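Local structure of beta-hexosaminidase (Neisseria gonorrhoeae, 6JTJ) at residues C[206-211]-C[252-257]; C[101-106]-C[161-166]. The protein probably cleaves terminal beta-1,4-linked N-acetylglucosamine from peptidoglycan fragments during recycling of the bacterial cell wall. All blocks are in the same frame, centred on the assembly; numbering follows the deposited sequence.

Contact 1: residues C[206-211]-C[252-257]. With NAG (2-acetamido-2-deoxy-beta-D-glucopyranose), chain I.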
# COMPACT_ATOMS: atom_id res chain seq x y z
N LYS C 206 4.42 -17.16 18.66
CA LYS C 206 5.59 -17.11 17.80
C LYS C 206 5.53 -15.89 16.86
O LYS C 206 4.58 -15.11 16.92
CB LYS C 206 5.66 -18.39 16.96
CG LYS C 206 5.70 -19.67 17.79
CD LYS C 206 6.87 -19.68 18.74
CE LYS C 206 7.10 -21.07 19.30
NZ LYS C 206 5.86 -21.61 19.92
N SER C 207 6.55 -15.74 16.01
CA SER C 207 6.65 -14.60 15.10
C SER C 207 6.61 -15.03 13.62
O SER C 207 6.86 -16.19 13.27
CB SER C 207 7.95 -13.88 15.33
OG SER C 207 9.03 -14.72 14.93
N CYS C 208 6.24 -14.07 12.76
CA CYS C 208 6.21 -14.27 11.32
C CYS C 208 6.84 -13.07 10.66
O CYS C 208 6.25 -11.97 10.67
CB CYS C 208 4.77 -14.44 10.83
SG CYS C 208 4.64 -14.60 9.04
N GLY C 209 8.03 -13.26 10.10
CA GLY C 209 8.77 -12.19 9.49
C GLY C 209 8.23 -11.85 8.11
O GLY C 209 7.90 -12.75 7.36
N LYS C 210 8.13 -10.57 7.79
CA LYS C 210 7.60 -10.11 6.51
C LYS C 210 8.49 -8.99 5.97
O LYS C 210 8.97 -8.19 6.77
CB LYS C 210 6.20 -9.51 6.70
CG LYS C 210 5.29 -10.33 7.59
CD LYS C 210 3.82 -9.95 7.38
CE LYS C 210 3.45 -8.61 7.98
NZ LYS C 210 1.99 -8.60 8.33
N HIS C 211 8.70 -8.86 4.65
CA HIS C 211 8.22 -9.74 3.59
C HIS C 211 9.46 -10.24 2.88
O HIS C 211 10.14 -9.48 2.21
CB HIS C 211 7.30 -8.99 2.64
CG HIS C 211 6.16 -8.32 3.32
ND1 HIS C 211 6.30 -7.14 4.03
CD2 HIS C 211 4.85 -8.66 3.41
CE1 HIS C 211 5.13 -6.77 4.51
NE2 HIS C 211 4.24 -7.68 4.15
N MET C 252 12.18 -17.86 14.69
CA MET C 252 11.02 -17.35 13.94
C MET C 252 10.22 -18.50 13.35
O MET C 252 10.79 -19.40 12.74
CB MET C 252 11.51 -16.41 12.84
CG MET C 252 10.43 -15.83 11.95
SD MET C 252 11.07 -14.56 10.84
CE MET C 252 12.30 -15.46 9.90
N ALA C 253 8.90 -18.46 13.51
CA ALA C 253 8.03 -19.59 13.12
C ALA C 253 7.62 -19.62 11.66
O ALA C 253 7.33 -20.67 11.12
CB ALA C 253 6.79 -19.61 13.97
N ALA C 254 7.58 -18.44 11.04
CA ALA C 254 7.05 -18.33 9.71
C ALA C 254 7.58 -17.11 9.01
O ALA C 254 8.12 -16.18 9.63
CB ALA C 254 5.54 -18.25 9.77
N VAL C 255 7.36 -17.10 7.71
CA VAL C 255 7.74 -16.00 6.84
C VAL C 255 6.60 -15.78 5.84
O VAL C 255 5.94 -16.76 5.43
CB VAL C 255 9.06 -16.38 6.17
CG1 VAL C 255 9.18 -15.85 4.77
CG2 VAL C 255 10.24 -15.94 7.04
N MET C 256 6.35 -14.52 5.49
CA MET C 256 5.50 -14.16 4.37
C MET C 256 6.43 -13.59 3.31
O MET C 256 7.27 -12.75 3.61
CB MET C 256 4.50 -13.03 4.68
CG MET C 256 3.28 -13.33 5.64
SD MET C 256 1.87 -14.20 4.95
CE MET C 256 1.96 -13.70 3.23
N PRO C 257 6.26 -14.01 2.05
CA PRO C 257 7.15 -13.53 1.01
C PRO C 257 6.69 -12.22 0.44
O PRO C 257 5.51 -11.89 0.50
CB PRO C 257 7.05 -14.63 -0.05
CG PRO C 257 5.63 -15.06 0.04
CD PRO C 257 5.25 -14.93 1.51
C1 NAG I . -0.27 -8.96 2.34
C2 NAG I . 0.46 -7.95 3.24
C3 NAG I . 1.02 -8.65 4.46
C4 NAG I . -0.06 -9.48 5.16
C5 NAG I . -0.64 -10.52 4.22
C6 NAG I . -1.84 -11.22 4.85
C7 NAG I . 1.88 -6.00 2.58
C8 NAG I . 0.96 -5.15 3.36
N2 NAG I . 1.56 -7.30 2.57
O1 NAG I . -1.20 -8.29 1.50
O3 NAG I . 1.56 -7.68 5.33
O4 NAG I . 0.44 -10.11 6.31
O5 NAG I . -1.10 -9.87 3.05
O6 NAG I . -2.93 -10.35 5.12
O7 NAG I . 2.84 -5.51 1.96
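The carbonyl oxygen of Ser207 accepts two backbone N-H groups, from Ala253 and Ala254. Ala253 N lies 3.1 Å from Ser207 O, and Ala254 N makes a weaker, more bent bond to the same atom. Ser207 OG rests on Met252 CA and CG, and its hydrogen bond goes to Gln197 of helix 186-202. Parallel pairing continues at Gly209. Gly209 N donates to Ala254 O (3.0 Å). Gly209 O receives Met256 N, with an N-H...O angle of 163° and the donor nearly on the C=O axis. The sulfur of Met252 lies 3.4 Å from Gly209 N. On the face that carries Cys208, Ala254 and Met256, Cys208 SG touches Ala254 CB and Met256 CG. These are neighbouring parallel strands of the (beta/alpha)8 barrel expected for the N-terminal domain of glycoside hydrolase family 3, and helices 233-238 and 242-249 lie in the connection between them. At Lys210 and His211, side chains take over and hold the bound N-acetylglucosamine. Lys210 runs alongside Met256, with Lys210 CD 3.8 Å from Met256 CG. Its chain bends at chi3 (-73°), and NZ reaches the sugar. Lys210 NZ lies 3.0 Å from O4 of the sugar and 3.2 Å from its O3. It also forms a salt bridge with Glu107 and a hydrogen bond to Phe163 O. The peptide bond between Lys210 and His211 is cis. Lys210 CB sits over the centre of one face of the imidazole. At the ring's edge, His211 NE2 hydrogen-bonds the sugar O3 (2.9 Å), with the donor undecided. ND1 is bonded to Asp168, so both ring nitrogens have partners and the ring's rotation is fixed. The sugar is also hydrogen-bonded to Asp221 O of the second subunit.

Contact 2: residues C[101-106]-C[161-166]. With NAG (2-acetamido-2-deoxy-beta-D-glucopyranose), chain I.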
# COMPACT_ATOMS: atom_id res chain seq x y z
N ILE C 101 -5.44 -23.57 13.19
CA ILE C 101 -4.62 -22.43 13.61
C ILE C 101 -5.29 -21.14 13.15
O ILE C 101 -5.75 -21.04 12.02
CB ILE C 101 -3.19 -22.53 13.03
CG1 ILE C 101 -2.43 -23.69 13.68
CG2 ILE C 101 -2.43 -21.23 13.20
CD1 ILE C 101 -2.11 -23.51 15.14
N ILE C 102 -5.38 -20.16 14.04
CA ILE C 102 -6.05 -18.90 13.75
C ILE C 102 -5.03 -17.76 13.82
O ILE C 102 -4.33 -17.59 14.83
CB ILE C 102 -7.20 -18.64 14.75
CG1 ILE C 102 -8.18 -19.83 14.74
CG2 ILE C 102 -7.92 -17.35 14.40
CD1 ILE C 102 -9.33 -19.70 15.73
N ALA C 103 -4.97 -16.97 12.76
CA ALA C 103 -4.04 -15.85 12.68
C ALA C 103 -4.73 -14.54 12.35
O ALA C 103 -5.89 -14.52 11.93
CB ALA C 103 -2.96 -16.14 11.66
N VAL C 104 -4.01 -13.45 12.60
CA VAL C 104 -4.47 -12.09 12.29
C VAL C 104 -3.26 -11.18 12.06
O VAL C 104 -2.15 -11.47 12.51
CB VAL C 104 -5.34 -11.53 13.43
CG1 VAL C 104 -4.50 -11.22 14.66
CG2 VAL C 104 -6.12 -10.30 12.99
N ASP C 105 -3.47 -10.11 11.31
CA ASP C 105 -2.47 -9.06 11.11
C ASP C 105 -2.59 -7.99 12.20
O ASP C 105 -3.31 -7.00 12.03
CB ASP C 105 -2.65 -8.41 9.72
CG ASP C 105 -2.40 -9.37 8.57
OD1 ASP C 105 -1.28 -9.90 8.49
OD2 ASP C 105 -3.30 -9.56 7.72
N HIS C 106 -1.89 -8.20 13.32
CA HIS C 106 -1.66 -7.14 14.30
C HIS C 106 -0.20 -6.79 14.29
O HIS C 106 0.61 -7.46 14.92
CB HIS C 106 -2.10 -7.54 15.71
CG HIS C 106 -3.53 -7.22 16.01
ND1 HIS C 106 -3.98 -6.95 17.28
CD2 HIS C 106 -4.61 -7.13 15.20
CE1 HIS C 106 -5.28 -6.69 17.24
NE2 HIS C 106 -5.68 -6.80 15.99
N LEU C 161 -1.60 -16.61 16.54
CA LEU C 161 -0.45 -15.94 15.96
C LEU C 161 -0.87 -14.61 15.33
O LEU C 161 -1.91 -14.54 14.67
CB LEU C 161 0.10 -16.85 14.88
CG LEU C 161 1.18 -16.37 13.92
CD1 LEU C 161 2.54 -16.45 14.59
CD2 LEU C 161 1.19 -17.24 12.70
N SER C 162 -0.05 -13.59 15.52
CA SER C 162 -0.11 -12.37 14.70
C SER C 162 0.98 -12.41 13.63
O SER C 162 2.10 -12.84 13.89
CB SER C 162 0.07 -11.13 15.54
OG SER C 162 0.08 -9.96 14.72
N PHE C 163 0.64 -11.98 12.42
CA PHE C 163 1.60 -11.92 11.33
C PHE C 163 2.48 -10.67 11.50
O PHE C 163 2.26 -9.65 10.88
CB PHE C 163 0.90 -11.94 9.95
CG PHE C 163 0.23 -13.26 9.61
CD1 PHE C 163 0.91 -14.46 9.78
CD2 PHE C 163 -1.06 -13.32 9.10
CE1 PHE C 163 0.31 -15.67 9.45
CE2 PHE C 163 -1.65 -14.54 8.76
CZ PHE C 163 -0.96 -15.71 8.93
N THR C 164 3.49 -10.80 12.36
CA THR C 164 4.38 -9.73 12.71
C THR C 164 5.64 -10.41 13.26
O THR C 164 5.57 -11.52 13.82
CB THR C 164 3.70 -8.79 13.71
OG1 THR C 164 4.39 -7.53 13.79
CG2 THR C 164 3.59 -9.42 15.10
N PRO C 165 6.81 -9.76 13.11
CA PRO C 165 7.07 -8.42 12.64
C PRO C 165 7.48 -8.24 11.19
O PRO C 165 8.06 -9.14 10.57
CB PRO C 165 8.25 -8.01 13.48
CG PRO C 165 9.06 -9.27 13.58
CD PRO C 165 8.03 -10.36 13.69
N VAL C 166 7.25 -7.02 10.71
CA VAL C 166 7.86 -6.52 9.50
C VAL C 166 9.37 -6.35 9.71
O VAL C 166 9.79 -5.67 10.64
CB VAL C 166 7.22 -5.18 9.10
CG1 VAL C 166 7.98 -4.53 7.95
CG2 VAL C 166 5.77 -5.40 8.71
C1 NAG I . -0.27 -8.96 2.34
C2 NAG I . 0.46 -7.95 3.24
C3 NAG I . 1.02 -8.65 4.46
C4 NAG I . -0.06 -9.48 5.16
C5 NAG I . -0.64 -10.52 4.22
C6 NAG I . -1.84 -11.22 4.85
C7 NAG I . 1.88 -6.00 2.58
C8 NAG I . 0.96 -5.15 3.36
N2 NAG I . 1.56 -7.30 2.57
O1 NAG I . -1.20 -8.29 1.50
O3 NAG I . 1.56 -7.68 5.33
O4 NAG I . 0.44 -10.11 6.31
O5 NAG I . -1.10 -9.87 3.05
O6 NAG I . -2.93 -10.35 5.12
O7 NAG I . 2.84 -5.51 1.96
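Val104 O is met by two groups of residues 161-166. Phe163 N donates to it at 2.8 Å, and Ser162 CA makes a C-H...O contact with the same oxygen at 3.1 Å. One step back, Val104 N donates to Leu161 O (3.1 Å) in the carbonyl plane, as between parallel strands. A side chain adds a bond at His106. Ser162 OG, anti to its own N (chi1 176°), donates to His106 O at 2.6 Å. It comes from above that carbonyl plane. Asp105 grips the bound N-acetylglucosamine with both carboxylate oxygens: OD1 accepts the sugar O4 (2.8 Å) and OD2 the sugar O6 (2.7 Å). OD2 also forms a salt bridge with Arg113. Asp105 OD1 lies 3.3 Å from Phe163 CB, at the edge of the ring and near its plane. The carboxylate and ring planes are 46° apart. The far end of the ring reaches back to the strand, with CZ 3.4 Å from Ala103 CB. Phe163 is also the centre of an inverse gamma turn. Strand 101-104 pairs with strands 69-74 and 161-162 in the sheet. Helix 136-155 covers the Val104 and Ser162 face through Leu154, while the Phe163 ring packs on Ile73 and meets Phe292 edge to face.

Both contacts are buried near the centre of the chain and pair parallel strands of the same sheet. They also join directly: Cys208 N lies 2.8 Å from Thr164 O and Lys210 NZ 2.8 Å from Phe163 O, both probable hydrogen bonds. Residues 161-166 therefore stand between strand 101-104 and strand 208-210. The two contacts hold the sugar with different chemistry. Contact 1 offers an amine and an imidazole, contact 2 an accepting carboxylate, and they meet at O4. Away from the sugar, contact 1 has Cys208 SG against Ala254 and Met256 carbons, and Met252 SD beside the Gly209 backbone. Contact 2 relies on an aromatic ring.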